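PDB 1VDW: fructose-bisphosphatase from Pyrococcus horikoshii, which probably hydrolyses fructose 1,6-bisphosphate to fructose 6-phosphate and phosphate with the aid of magnesium, as a homodimer of the inositol monophosphatase superfamily. Local coordinates for residues N64-E69 / F228-K233; T80-P85 / R198-A203; P85-Y90 / G173-E178; V101-F106 / Y113-E118. All blocks are in the same frame, centred on the assembly; numbering follows the deposited sequence.

How the interactions relate
Interactions 1, 2 and 4 are built on the same mixed sheet, in which strands 64-67, 79-84, 100-107 and 110-118 lie side by side. Interaction 2 is centred about 7 Å from interaction 1 and about 8 Å from interaction 4. Backbone bonds join the neighbours: Val66 N probably donates to Val81 O (2.8 Å), and Val82 N to Ala104 O (2.9 Å). Interaction 3 shares Pro85 with interaction 2, their centres about 11 Å apart. Interactions 1, 2 and 3 between them carry Glu68, Asp84, Leu86, Asp87 and Asp201, the predicted ligands of a catalytic magnesium, while interaction 4 continues the sheet beside them, the Ser102 side chain about 4 Å from that of Asp84 (nearest atoms).

Interaction 1. Residues N64-E69 / F228-K233; sequences NVVSEE and FSATEK
The predicted magnesium site begins where strand 64-67 runs out of its sheet into Glu68, and here the loop 228-233 lies against the strand end. Val66 lays its two methyls along successive residues of the loop. CG1, anti to the backbone N (chi1 -177°), meets the peptide after Ser229, with its C at 3.9 Å, while Val66 CG2 reaches Phe228 CB at 4.0 Å. Further along, the methyl of Ala230 fits into the bend of the opposing chain, its CB 3.4 Å from Ser67 O and 3.6 Å from Glu68 CA. The loop is braced internally by Ser229, whose OG accepts from Thr231 N at 3.2 Å, an ST turn, and also from Glu232 N at 3.1 Å, an ST motif. Lys233 NZ folds back to donate to Thr231 O at 2.9 Å. Glu68, its CG anti to the backbone N and the chain extended beyond, carries its carboxylate past Ala230 to a salt bridge between OE1 and Arg198 NH1. No hydrogen bond joins the two segments, so the contact is one of fit between apolar side chains and backbone, while the Glu68 carboxylate is probably steadied by Arg198, outside them.

Interaction 2. Residues T80-P85 / R198-A203; sequences TVVVDP and RPTDIA
Three side chains of helix 199-203 meet Val82 and Asp84 on strand 80-84, which the helix crosses at -95°, nearly perpendicular. Val82 holds CG1 anti to its backbone N, so that this methyl presses between Ala203 CB, at 3.6 Å, and Thr200 CA. Thr200 has OG1 in the crowded position between backbone N and carbonyl carbon; CG2, beside the backbone N, is thereby turned to the strand and lies 3.9 Å from Val82 CG1. Water 1 donates to both Val82 O and Thr200 O and so bridges the two backbones.

Beyond this apolar part the two acids converge. Asp84 extends with CG anti to its backbone N (chi1 -175°), whereas Asp201 turns CG beside its own N. This brings Asp84 OD2 within 3.3 Å of Asp201 OD1, the carboxylate planes 57° apart. The other oxygen, Asp201 OD2, accepts from Arg198 N at 2.9 Å, approached from above the carboxylate plane, so that an acid in the first turn takes the amide of the N-cap residue. Water 2 lies 2.7 Å from Asp84 OD2 and is also close to Asp201 O, with more acceptors around it than it has protons to give. An alanine in place of Asp201 removes the acceptor for Arg198 N and one predicted metal carboxylate, and would probably loosen the helix start and weaken metal binding. Two acceptors this close would probably repel one another unless a cation or a shared proton relieved them, consistent with the magnesium site predicted for both residues.

Interaction 3. Residues P85-Y90 / G173-E178; sequences PLDGSY and GAIALE. With EDO (1,2-ethanediol), chain C.
Asp87 points its carboxylate at the N-terminus of helix 175-184, and the two oxygens divide the work. CG stands anti to the backbone N (chi1 -171°). OD2 faces the first turn and accepts from Ala176 N at 2.9 Å, a nearly straight bond (163°) that arrives almost along the C-O axis; Ala176 CB lies beside the same oxygen at 3.2 Å. OD1 turns to the other side, where O2 of a bound 1,2-ethanediol donates to it at 2.6 Å. That hydroxyl accepts from Ile175 N at 3.0 Å, so the first two amides of the helix serve Asp87, one directly and one through the diol. Water 3 donates to Asp87 OD1 and Gly173 O and is bonded to O1 of the diol. Next to the carboxylate the backbones meet, Gly88 CA making a CH...O contact with Gly173 O at 3.4 Å. A leucine in place of Asp87 has no oxygen for Ala176 N, and would probably leave this helix end less well held and impair the predicted metal site. The helix end is likely to stabilise the negative charge of Asp87, and the diol, probably from the crystallisation liquor, may mark part of the substrate pocket.

Interaction 4. Residues V101-F106 / Y113-E118; sequences VSVAIF and YAFIYE
Five backbone hydrogen bonds zip strands 101-106 and 113-118 into an antiparallel hairpin. The shortest, from Ile105 N to Tyr113 O at 2.7 Å, runs nearly along the C=O axis. Val103 and Phe115 form a reciprocal pair, with Val103 N to Phe115 O at 3.0 Å and Phe115 N to Val103 O at 2.9 Å, both close to the carbonyl axes. Val101 and Tyr117 exchange bonds in the same way; Val101 N meets a lone pair of Tyr117 O, and Val101 O takes a CH...O contact from Ile116 CA at 3.1 Å.

Side chains of these hydrogen-bonded pairs share one face, filled by rings and branched chains. Phe115 places CG in the crowded position between its backbone N and carbonyl carbon (chi1 80°), which turns the ring back across the pair toward Val103: CE2 comes within 3.5 Å of Val103 CB, and CE1 continues to Val101 CG1 at 4.2 Å. Tyr113 lies alongside Ile105, whose CG1 approaches the ring edge at CD2, 4.0 Å away. Helix 3-20 packs on this face and ties down one phenol, Tyr117 OH bonding to Asp18, while Tyr113 OH bonds to Glu126. On the other face the non-hydrogen-bonded pairs are Ala104 with Ala114, their CB atoms 4.3 Å apart, and Ser102 with Ile116, with helices 199-211 and 175-184 against them. Ala104 and Ala114 present only methyls, and Ser102 and Ile116 meet helix residues such as Ala204 and Ile208. The hairpin's own bonds satisfy the facing groups of alternate residues; outward-pointing groups bond to strands 79-84 and 123-128.

Interaction 1. Residues N64-E69 / F228-K233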
loop_
_atom_site.group_PDB
_atom_site.type_symbol
_atom_site.label_atom_id
_atom_site.label_comp_id
_atom_site.label_asym_id
_atom_site.label_seq_id
_atom_site.Cartn_x
_atom_site.Cartn_y
_atom_site.Cartn_z
ATOM N N ASN A 64 -14.854 13.654 -26.199
ATOM C CA ASN A 64 -13.657 14.427 -25.890
ATOM C C ASN A 64 -12.887 13.620 -24.854
ATOM O O ASN A 64 -13.488 12.946 -24.019
ATOM C CB ASN A 64 -14.019 15.798 -25.308
ATOM C CG ASN A 64 -14.959 16.584 -26.201
ATOM O OD1 ASN A 64 -14.782 16.633 -27.420
ATOM N ND2 ASN A 64 -15.960 17.212 -25.595
ATOM N N VAL A 65 -11.562 13.680 -24.909
ATOM C CA VAL A 65 -10.746 12.924 -23.973
ATOM C C VAL A 65 -9.660 13.766 -23.332
ATOM O O VAL A 65 -8.983 14.549 -24.000
ATOM C CB VAL A 65 -10.069 11.726 -24.668
ATOM C CG1 VAL A 65 -9.343 10.870 -23.641
ATOM C CG2 VAL A 65 -11.106 10.904 -25.411
ATOM N N VAL A 66 -9.500 13.598 -22.025
ATOM C CA VAL A 66 -8.478 14.312 -21.281
ATOM C C VAL A 66 -7.641 13.280 -20.539
ATOM O O VAL A 66 -8.159 12.519 -19.722
ATOM C CB VAL A 66 -9.090 15.293 -20.256
ATOM C CG1 VAL A 66 -7.981 16.063 -19.548
ATOM C CG2 VAL A 66 -10.035 16.258 -20.956
ATOM N N SER A 67 -6.354 13.232 -20.858
ATOM C CA SER A 67 -5.433 12.308 -20.208
ATOM C C SER A 67 -4.115 13.068 -20.086
ATOM O O SER A 67 -3.769 13.862 -20.960
ATOM C CB SER A 67 -5.257 11.042 -21.051
ATOM O OG SER A 67 -4.722 9.982 -20.274
ATOM N N GLU A 68 -3.383 12.826 -19.006
ATOM C CA GLU A 68 -2.128 13.531 -18.766
ATOM C C GLU A 68 -1.117 13.523 -19.908
ATOM O O GLU A 68 -0.619 14.580 -20.304
ATOM C CB GLU A 68 -1.463 12.995 -17.495
ATOM C CG GLU A 68 -0.182 13.730 -17.121
ATOM C CD GLU A 68 0.307 13.394 -15.724
ATOM O OE1 GLU A 68 1.384 13.896 -15.337
ATOM O OE2 GLU A 68 -0.385 12.635 -15.012
ATOM N N GLU A 69 -0.817 12.345 -20.443
ATOM C CA GLU A 69 0.167 12.231 -21.516
ATOM C C GLU A 69 -0.292 12.699 -22.895
ATOM O O GLU A 69 0.521 13.159 -23.698
ATOM C CB GLU A 69 0.667 10.788 -21.608
ATOM C CG GLU A 69 1.322 10.285 -20.331
ATOM C CD GLU A 69 2.448 11.187 -19.856
ATOM O OE1 GLU A 69 3.415 11.391 -20.621
ATOM O OE2 GLU A 69 2.366 11.694 -18.717
ATOM N N PHE A 228 -11.226 20.214 -17.131
ATOM C CA PHE A 228 -10.777 19.380 -18.235
ATOM C C PHE A 228 -9.359 19.744 -18.648
ATOM O O PHE A 228 -9.096 20.080 -19.804
ATOM C CB PHE A 228 -11.728 19.517 -19.426
ATOM C CG PHE A 228 -13.142 19.118 -19.118
ATOM C CD1 PHE A 228 -13.408 17.998 -18.335
ATOM C CD2 PHE A 228 -14.210 19.849 -19.620
ATOM C CE1 PHE A 228 -14.717 17.615 -18.058
ATOM C CE2 PHE A 228 -15.521 19.473 -19.349
ATOM C CZ PHE A 228 -15.775 18.356 -18.567
ATOM N N SER A 229 -8.448 19.670 -17.686
ATOM C CA SER A 229 -7.047 19.981 -17.917
ATOM C C SER A 229 -6.177 18.807 -17.490
ATOM O O SER A 229 -6.512 18.080 -16.555
ATOM C CB SER A 229 -6.646 21.229 -17.127
ATOM O OG SER A 229 -5.260 21.486 -17.255
ATOM N N ALA A 230 -5.059 18.624 -18.183
ATOM C CA ALA A 230 -4.138 17.542 -17.866
ATOM C C ALA A 230 -2.832 18.115 -17.329
ATOM O O ALA A 230 -1.899 17.374 -17.026
ATOM C CB ALA A 230 -3.869 16.706 -19.112
ATOM N N THR A 231 -2.781 19.439 -17.203
ATOM C CA THR A 231 -1.585 20.123 -16.720
ATOM C C THR A 231 -1.785 20.858 -15.395
ATOM O O THR A 231 -0.827 21.095 -14.658
ATOM C CB THR A 231 -1.081 21.137 -17.763
ATOM O OG1 THR A 231 -2.113 22.090 -18.041
ATOM C CG2 THR A 231 -0.697 20.424 -19.050
ATOM N N GLU A 232 -3.027 21.225 -15.098
ATOM C CA GLU A 232 -3.344 21.931 -13.861
ATOM C C GLU A 232 -2.946 21.112 -12.631
ATOM O O GLU A 232 -3.290 19.934 -12.524
ATOM C CB GLU A 232 -4.842 22.242 -13.818
ATOM C CG GLU A 232 -5.341 22.783 -12.489
ATOM C CD GLU A 232 -6.824 23.100 -12.518
ATOM O OE1 GLU A 232 -7.403 23.350 -11.438
ATOM O OE2 GLU A 232 -7.411 23.104 -13.620
ATOM N N LYS A 233 -2.221 21.737 -11.708
ATOM C CA LYS A 233 -1.794 21.057 -10.486
ATOM C C LYS A 233 -2.880 21.217 -9.435
ATOM O O LYS A 233 -3.435 22.302 -9.269
ATOM C CB LYS A 233 -0.482 21.652 -9.969
ATOM C CG LYS A 233 0.685 21.524 -10.934
ATOM C CD LYS A 233 1.017 20.068 -11.215
ATOM C CE LYS A 233 2.146 19.945 -12.228
ATOM N NZ LYS A 233 1.782 20.547 -13.541
#

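Interaction 2. Residues T80-P85 / R198-A203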
loop_
_atom_site.group_PDB
_atom_site.type_symbol
_atom_site.label_atom_id
_atom_site.label_comp_id
_atom_site.label_asym_id
_atom_site.label_seq_id
_atom_site.Cartn_x
_atom_site.Cartn_y
_atom_site.Cartn_z
ATOM N N THR A 80 -17.243 14.311 -22.254
ATOM C CA THR A 80 -15.804 14.385 -22.037
ATOM C C THR A 80 -15.406 13.340 -21.005
ATOM O O THR A 80 -16.054 13.198 -19.973
ATOM C CB THR A 80 -15.373 15.768 -21.514
ATOM O OG1 THR A 80 -15.802 16.779 -22.432
ATOM C CG2 THR A 80 -13.856 15.839 -21.376
ATOM N N VAL A 81 -14.345 12.603 -21.300
ATOM C CA VAL A 81 -13.863 11.589 -20.381
ATOM C C VAL A 81 -12.499 12.034 -19.851
ATOM O O VAL A 81 -11.616 12.409 -20.624
ATOM C CB VAL A 81 -13.766 10.207 -21.083
ATOM C CG1 VAL A 81 -15.120 9.832 -21.666
ATOM C CG2 VAL A 81 -12.703 10.232 -22.167
ATOM N N VAL A 82 -12.356 12.022 -18.527
ATOM C CA VAL A 82 -11.119 12.415 -17.845
ATOM C C VAL A 82 -10.571 11.113 -17.281
ATOM O O VAL A 82 -11.144 10.535 -16.353
ATOM C CB VAL A 82 -11.421 13.420 -16.717
ATOM C CG1 VAL A 82 -10.144 13.808 -15.992
ATOM C CG2 VAL A 82 -12.090 14.658 -17.305
ATOM N N VAL A 83 -9.448 10.665 -17.830
ATOM C CA VAL A 83 -8.910 9.370 -17.454
ATOM C C VAL A 83 -7.434 9.247 -17.107
ATOM O O VAL A 83 -6.594 10.035 -17.542
ATOM C CB VAL A 83 -9.218 8.369 -18.607
ATOM C CG1 VAL A 83 -8.566 8.846 -19.892
ATOM C CG2 VAL A 83 -8.735 6.977 -18.254
ATOM N N ASP A 84 -7.149 8.240 -16.287
ATOM C CA ASP A 84 -5.792 7.875 -15.914
ATOM C C ASP A 84 -5.772 6.391 -16.278
ATOM O O ASP A 84 -6.314 5.556 -15.553
ATOM C CB ASP A 84 -5.536 8.045 -14.416
ATOM C CG ASP A 84 -4.085 7.778 -14.047
ATOM O OD1 ASP A 84 -3.338 7.290 -14.924
ATOM O OD2 ASP A 84 -3.686 8.049 -12.891
ATOM N N PRO A 85 -5.170 6.044 -17.425
ATOM C CA PRO A 85 -5.083 4.660 -17.905
ATOM C C PRO A 85 -4.465 3.686 -16.907
ATOM O O PRO A 85 -4.830 2.511 -16.854
ATOM C CB PRO A 85 -4.243 4.789 -19.175
ATOM C CG PRO A 85 -4.568 6.168 -19.657
ATOM C CD PRO A 85 -4.540 6.971 -18.383
ATOM N N ARG A 198 -2.836 15.910 -10.848
ATOM C CA ARG A 198 -3.488 16.536 -11.993
ATOM C C ARG A 198 -4.961 16.146 -11.921
ATOM O O ARG A 198 -5.316 15.175 -11.248
ATOM C CB ARG A 198 -2.884 16.022 -13.301
ATOM C CG ARG A 198 -1.377 16.196 -13.394
ATOM C CD ARG A 198 -0.986 17.663 -13.411
ATOM N NE ARG A 198 -0.502 18.082 -14.722
ATOM C CZ ARG A 198 0.618 17.636 -15.284
ATOM N NH1 ARG A 198 1.379 16.755 -14.646
ATOM N NH2 ARG A 198 0.981 18.071 -16.483
ATOM N N PRO A 199 -5.843 16.894 -12.602
ATOM C CA PRO A 199 -7.270 16.557 -12.566
ATOM C C PRO A 199 -7.529 15.121 -13.027
ATOM O O PRO A 199 -8.441 14.454 -12.538
ATOM C CB PRO A 199 -7.887 17.590 -13.505
ATOM C CG PRO A 199 -6.993 18.777 -13.319
ATOM C CD PRO A 199 -5.619 18.150 -13.342
ATOM N N THR A 200 -6.716 14.651 -13.967
ATOM C CA THR A 200 -6.849 13.297 -14.495
ATOM C C THR A 200 -6.608 12.229 -13.425
ATOM O O THR A 200 -7.161 11.126 -13.499
ATOM C CB THR A 200 -5.870 13.069 -15.667
ATOM O OG1 THR A 200 -4.555 13.497 -15.285
ATOM C CG2 THR A 200 -6.316 13.859 -16.890
ATOM N N ASP A 201 -5.788 12.557 -12.430
ATOM C CA ASP A 201 -5.483 11.619 -11.353
ATOM C C ASP A 201 -6.636 11.446 -10.378
ATOM O O ASP A 201 -6.881 10.350 -9.870
ATOM C CB ASP A 201 -4.288 12.097 -10.520
ATOM C CG ASP A 201 -2.990 12.105 -11.288
ATOM O OD1 ASP A 201 -2.719 11.136 -12.025
ATOM O OD2 ASP A 201 -2.221 13.081 -11.126
ATOM N N ILE A 202 -7.351 12.536 -10.126
ATOM C CA ILE A 202 -8.405 12.527 -9.125
ATOM C C ILE A 202 -9.861 12.576 -9.552
ATOM O O ILE A 202 -10.742 12.381 -8.723
ATOM C CB ILE A 202 -8.204 13.699 -8.142
ATOM C CG1 ILE A 202 -8.357 15.030 -8.887
ATOM C CG2 ILE A 202 -6.820 13.618 -7.508
ATOM C CD1 ILE A 202 -8.396 16.244 -7.981
ATOM N N ALA A 203 -10.125 12.830 -10.827
ATOM C CA ALA A 203 -11.502 12.962 -11.279
ATOM C C ALA A 203 -12.461 11.864 -10.830
ATOM O O ALA A 203 -13.466 12.141 -10.181
ATOM C CB ALA A 203 -11.537 13.104 -12.797
HETATM O O HOH W 1 -9.781 10.025 -13.571
HETATM O O HOH W 2 -5.695 8.179 -11.051
#

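Interaction 3. Residues P85-Y90 / G173-E178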
loop_
_atom_site.group_PDB
_atom_site.type_symbol
_atom_site.label_atom_id
_atom_site.label_comp_id
_atom_site.label_asym_id
_atom_site.label_seq_id
_atom_site.Cartn_x
_atom_site.Cartn_y
_atom_site.Cartn_z
ATOM N N PRO A 85 -5.170 6.044 -17.425
ATOM C CA PRO A 85 -5.083 4.660 -17.905
ATOM C C PRO A 85 -4.465 3.686 -16.907
ATOM O O PRO A 85 -4.830 2.511 -16.854
ATOM C CB PRO A 85 -4.243 4.789 -19.175
ATOM C CG PRO A 85 -4.568 6.168 -19.657
ATOM C CD PRO A 85 -4.540 6.971 -18.383
ATOM N N LEU A 86 -3.504 4.174 -16.136
ATOM C CA LEU A 86 -2.854 3.342 -15.137
ATOM C C LEU A 86 -2.286 4.189 -14.021
ATOM O O LEU A 86 -1.236 4.817 -14.163
ATOM C CB LEU A 86 -1.730 2.498 -15.750
ATOM C CG LEU A 86 -0.944 1.628 -14.755
ATOM C CD1 LEU A 86 -1.838 0.531 -14.196
ATOM C CD2 LEU A 86 0.273 1.026 -15.450
ATOM N N ASP A 87 -3.020 4.227 -12.919
ATOM C CA ASP A 87 -2.587 4.947 -11.735
ATOM C C ASP A 87 -1.757 3.932 -10.963
ATOM O O ASP A 87 -2.172 2.792 -10.802
ATOM C CB ASP A 87 -3.791 5.374 -10.901
ATOM C CG ASP A 87 -3.411 6.305 -9.768
ATOM O OD1 ASP A 87 -2.202 6.562 -9.586
ATOM O OD2 ASP A 87 -4.318 6.778 -9.062
ATOM N N GLY A 88 -0.578 4.333 -10.504
ATOM C CA GLY A 88 0.269 3.413 -9.763
ATOM C C GLY A 88 1.305 2.726 -10.632
ATOM O O GLY A 88 1.648 1.570 -10.404
ATOM N N SER A 89 1.824 3.450 -11.620
ATOM C CA SER A 89 2.823 2.914 -12.540
ATOM C C SER A 89 4.069 2.372 -11.836
ATOM O O SER A 89 4.495 1.245 -12.094
ATOM C CB SER A 89 3.238 3.986 -13.551
ATOM O OG SER A 89 4.188 3.468 -14.467
ATOM N N TYR A 90 4.674 3.186 -10.972
ATOM C CA TYR A 90 5.861 2.734 -10.253
ATOM C C TYR A 90 5.536 1.455 -9.492
ATOM O O TYR A 90 6.298 0.491 -9.511
ATOM C CB TYR A 90 6.360 3.781 -9.250
ATOM C CG TYR A 90 7.528 3.266 -8.435
ATOM C CD1 TYR A 90 8.836 3.387 -8.905
ATOM C CD2 TYR A 90 7.317 2.576 -7.238
ATOM C CE1 TYR A 90 9.905 2.831 -8.211
ATOM C CE2 TYR A 90 8.383 2.012 -6.532
ATOM C CZ TYR A 90 9.673 2.140 -7.027
ATOM O OH TYR A 90 10.733 1.564 -6.362
ATOM N N GLY A 173 0.712 5.361 -3.263
ATOM C CA GLY A 173 1.220 5.530 -4.611
ATOM C C GLY A 173 0.174 5.393 -5.708
ATOM O O GLY A 173 0.528 5.217 -6.875
ATOM N N ALA A 174 -1.105 5.465 -5.342
ATOM C CA ALA A 174 -2.206 5.381 -6.314
ATOM C C ALA A 174 -3.385 6.130 -5.704
ATOM O O ALA A 174 -4.256 5.540 -5.054
ATOM C CB ALA A 174 -2.578 3.934 -6.584
ATOM N N ILE A 175 -3.414 7.437 -5.926
ATOM C CA ILE A 175 -4.450 8.278 -5.352
ATOM C C ILE A 175 -5.878 7.834 -5.677
ATOM O O ILE A 175 -6.785 8.028 -4.868
ATOM C CB ILE A 175 -4.238 9.763 -5.765
ATOM C CG1 ILE A 175 -4.868 10.685 -4.720
ATOM C CG2 ILE A 175 -4.843 10.040 -7.136
ATOM C CD1 ILE A 175 -4.143 10.671 -3.387
ATOM N N ALA A 176 -6.090 7.240 -6.848
ATOM C CA ALA A 176 -7.432 6.787 -7.199
ATOM C C ALA A 176 -7.895 5.748 -6.189
ATOM O O ALA A 176 -9.044 5.772 -5.743
ATOM C CB ALA A 176 -7.451 6.192 -8.608
ATOM N N LEU A 177 -7.009 4.828 -5.828
ATOM C CA LEU A 177 -7.367 3.808 -4.855
ATOM C C LEU A 177 -7.556 4.405 -3.478
ATOM O O LEU A 177 -8.443 3.990 -2.736
ATOM C CB LEU A 177 -6.301 2.715 -4.776
ATOM C CG LEU A 177 -6.187 1.811 -6.000
ATOM C CD1 LEU A 177 -5.171 0.728 -5.709
ATOM C CD2 LEU A 177 -7.544 1.193 -6.334
ATOM N N GLU A 178 -6.728 5.377 -3.120
ATOM C CA GLU A 178 -6.871 5.958 -1.802
ATOM C C GLU A 178 -8.216 6.665 -1.678
ATOM O O GLU A 178 -8.876 6.571 -0.647
ATOM C CB GLU A 178 -5.655 6.840 -1.509
ATOM C CG GLU A 178 -4.457 5.934 -1.186
ATOM C CD GLU A 178 -3.101 6.575 -1.379
ATOM O OE1 GLU A 178 -2.790 6.984 -2.515
ATOM O OE2 GLU A 178 -2.335 6.651 -0.391
HETATM C C1 EDO C . -0.259 10.260 -9.108
HETATM O O1 EDO C . 0.328 9.299 -9.981
HETATM C C2 EDO C . -1.637 9.752 -8.647
HETATM O O2 EDO C . -1.499 8.503 -7.946
HETATM O O HOH W 3 1.029 6.634 -9.378
#

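Interaction 4. Residues V101-F106 / Y113-E118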
loop_
_atom_site.group_PDB
_atom_site.type_symbol
_atom_site.label_atom_id
_atom_site.label_comp_id
_atom_site.label_asym_id
_atom_site.label_seq_id
_atom_site.Cartn_x
_atom_site.Cartn_y
_atom_site.Cartn_z
ATOM N N VAL A 101 -7.258 1.662 -12.748
ATOM C CA VAL A 101 -7.691 2.383 -13.938
ATOM C C VAL A 101 -8.731 3.362 -13.391
ATOM O O VAL A 101 -9.603 2.969 -12.608
ATOM C CB VAL A 101 -8.374 1.460 -14.955
ATOM C CG1 VAL A 101 -8.914 2.283 -16.121
ATOM C CG2 VAL A 101 -7.386 0.427 -15.457
ATOM N N SER A 102 -8.641 4.624 -13.797
ATOM C CA SER A 102 -9.555 5.664 -13.316
ATOM C C SER A 102 -10.221 6.388 -14.484
ATOM O O SER A 102 -9.532 6.947 -15.337
ATOM C CB SER A 102 -8.763 6.665 -12.462
ATOM O OG SER A 102 -9.560 7.760 -12.049
ATOM N N VAL A 103 -11.552 6.381 -14.516
ATOM C CA VAL A 103 -12.295 7.027 -15.598
ATOM C C VAL A 103 -13.492 7.814 -15.079
ATOM O O VAL A 103 -14.320 7.278 -14.346
ATOM C CB VAL A 103 -12.831 5.979 -16.610
ATOM C CG1 VAL A 103 -13.748 6.648 -17.627
ATOM C CG2 VAL A 103 -11.681 5.296 -17.319
ATOM N N ALA A 104 -13.580 9.086 -15.462
ATOM C CA ALA A 104 -14.705 9.937 -15.079
ATOM C C ALA A 104 -15.354 10.437 -16.371
ATOM O O ALA A 104 -14.669 10.932 -17.268
ATOM C CB ALA A 104 -14.227 11.109 -14.240
ATOM N N ILE A 105 -16.672 10.284 -16.455
ATOM C CA ILE A 105 -17.443 10.685 -17.633
ATOM C C ILE A 105 -18.286 11.911 -17.340
ATOM O O ILE A 105 -19.056 11.935 -16.378
ATOM C CB ILE A 105 -18.402 9.570 -18.078
ATOM C CG1 ILE A 105 -17.657 8.238 -18.171
ATOM C CG2 ILE A 105 -19.036 9.935 -19.414
ATOM C CD1 ILE A 105 -16.612 8.185 -19.239
ATOM N N PHE A 106 -18.167 12.920 -18.193
ATOM C CA PHE A 106 -18.916 14.154 -18.001
ATOM C C PHE A 106 -19.865 14.456 -19.140
ATOM O O PHE A 106 -19.488 14.379 -20.311
ATOM C CB PHE A 106 -17.945 15.325 -17.850
ATOM C CG PHE A 106 -17.125 15.268 -16.597
ATOM C CD1 PHE A 106 -17.537 15.942 -15.454
ATOM C CD2 PHE A 106 -15.954 14.512 -16.545
ATOM C CE1 PHE A 106 -16.800 15.869 -14.282
ATOM C CE2 PHE A 106 -15.209 14.434 -15.371
ATOM C CZ PHE A 106 -15.633 15.114 -14.239
ATOM N N TYR A 113 -20.970 9.678 -14.485
ATOM C CA TYR A 113 -20.512 8.334 -14.163
ATOM C C TYR A 113 -19.002 8.309 -14.028
ATOM O O TYR A 113 -18.293 9.027 -14.726
ATOM C CB TYR A 113 -20.925 7.365 -15.273
ATOM C CG TYR A 113 -20.435 5.948 -15.087
ATOM C CD1 TYR A 113 -20.968 5.132 -14.094
ATOM C CD2 TYR A 113 -19.447 5.423 -15.912
ATOM C CE1 TYR A 113 -20.526 3.819 -13.932
ATOM C CE2 TYR A 113 -18.998 4.119 -15.760
ATOM C CZ TYR A 113 -19.542 3.323 -14.770
ATOM O OH TYR A 113 -19.099 2.029 -14.630
ATOM N N ALA A 114 -18.520 7.472 -13.121
ATOM C CA ALA A 114 -17.094 7.310 -12.927
ATOM C C ALA A 114 -16.839 5.918 -12.389
ATOM O O ALA A 114 -17.688 5.334 -11.707
ATOM C CB ALA A 114 -16.563 8.346 -11.945
ATOM N N PHE A 115 -15.682 5.364 -12.726
ATOM C CA PHE A 115 -15.330 4.058 -12.201
ATOM C C PHE A 115 -13.838 3.991 -11.972
ATOM O O PHE A 115 -13.050 4.712 -12.593
ATOM C CB PHE A 115 -15.792 2.912 -13.132
ATOM C CG PHE A 115 -14.900 2.664 -14.325
ATOM C CD1 PHE A 115 -13.759 1.871 -14.212
ATOM C CD2 PHE A 115 -15.231 3.180 -15.572
ATOM C CE1 PHE A 115 -12.966 1.594 -15.329
ATOM C CE2 PHE A 115 -14.444 2.906 -16.690
ATOM C CZ PHE A 115 -13.312 2.111 -16.567
ATOM N N ILE A 116 -13.475 3.149 -11.019
ATOM C CA ILE A 116 -12.087 2.886 -10.692
ATOM C C ILE A 116 -12.004 1.370 -10.607
ATOM O O ILE A 116 -12.769 0.736 -9.876
ATOM C CB ILE A 116 -11.677 3.505 -9.333
ATOM C CG1 ILE A 116 -11.598 5.028 -9.470
ATOM C CG2 ILE A 116 -10.321 2.942 -8.874
ATOM C CD1 ILE A 116 -11.437 5.763 -8.148
ATOM N N TYR A 117 -11.080 0.798 -11.374
ATOM C CA TYR A 117 -10.862 -0.645 -11.411
ATOM C C TYR A 117 -9.582 -0.979 -10.650
ATOM O O TYR A 117 -8.501 -0.521 -11.022
ATOM C CB TYR A 117 -10.756 -1.121 -12.870
ATOM C CG TYR A 117 -10.415 -2.589 -13.040
ATOM C CD1 TYR A 117 -11.046 -3.563 -12.270
ATOM C CD2 TYR A 117 -9.469 -3.004 -13.980
ATOM C CE1 TYR A 117 -10.747 -4.916 -12.427
ATOM C CE2 TYR A 117 -9.162 -4.360 -14.146
ATOM C CZ TYR A 117 -9.806 -5.306 -13.365
ATOM O OH TYR A 117 -9.505 -6.641 -13.512
ATOM N N GLU A 118 -9.713 -1.767 -9.584
ATOM C CA GLU A 118 -8.574 -2.169 -8.754
ATOM C C GLU A 118 -8.411 -3.656 -9.096
ATOM O O GLU A 118 -8.958 -4.536 -8.432
ATOM C CB GLU A 118 -8.936 -1.966 -7.282
ATOM C CG GLU A 118 -7.831 -2.374 -6.329
ATOM C CD GLU A 118 -8.153 -2.156 -4.856
ATOM O OE1 GLU A 118 -9.330 -1.931 -4.496
ATOM O OE2 GLU A 118 -7.203 -2.237 -4.045
#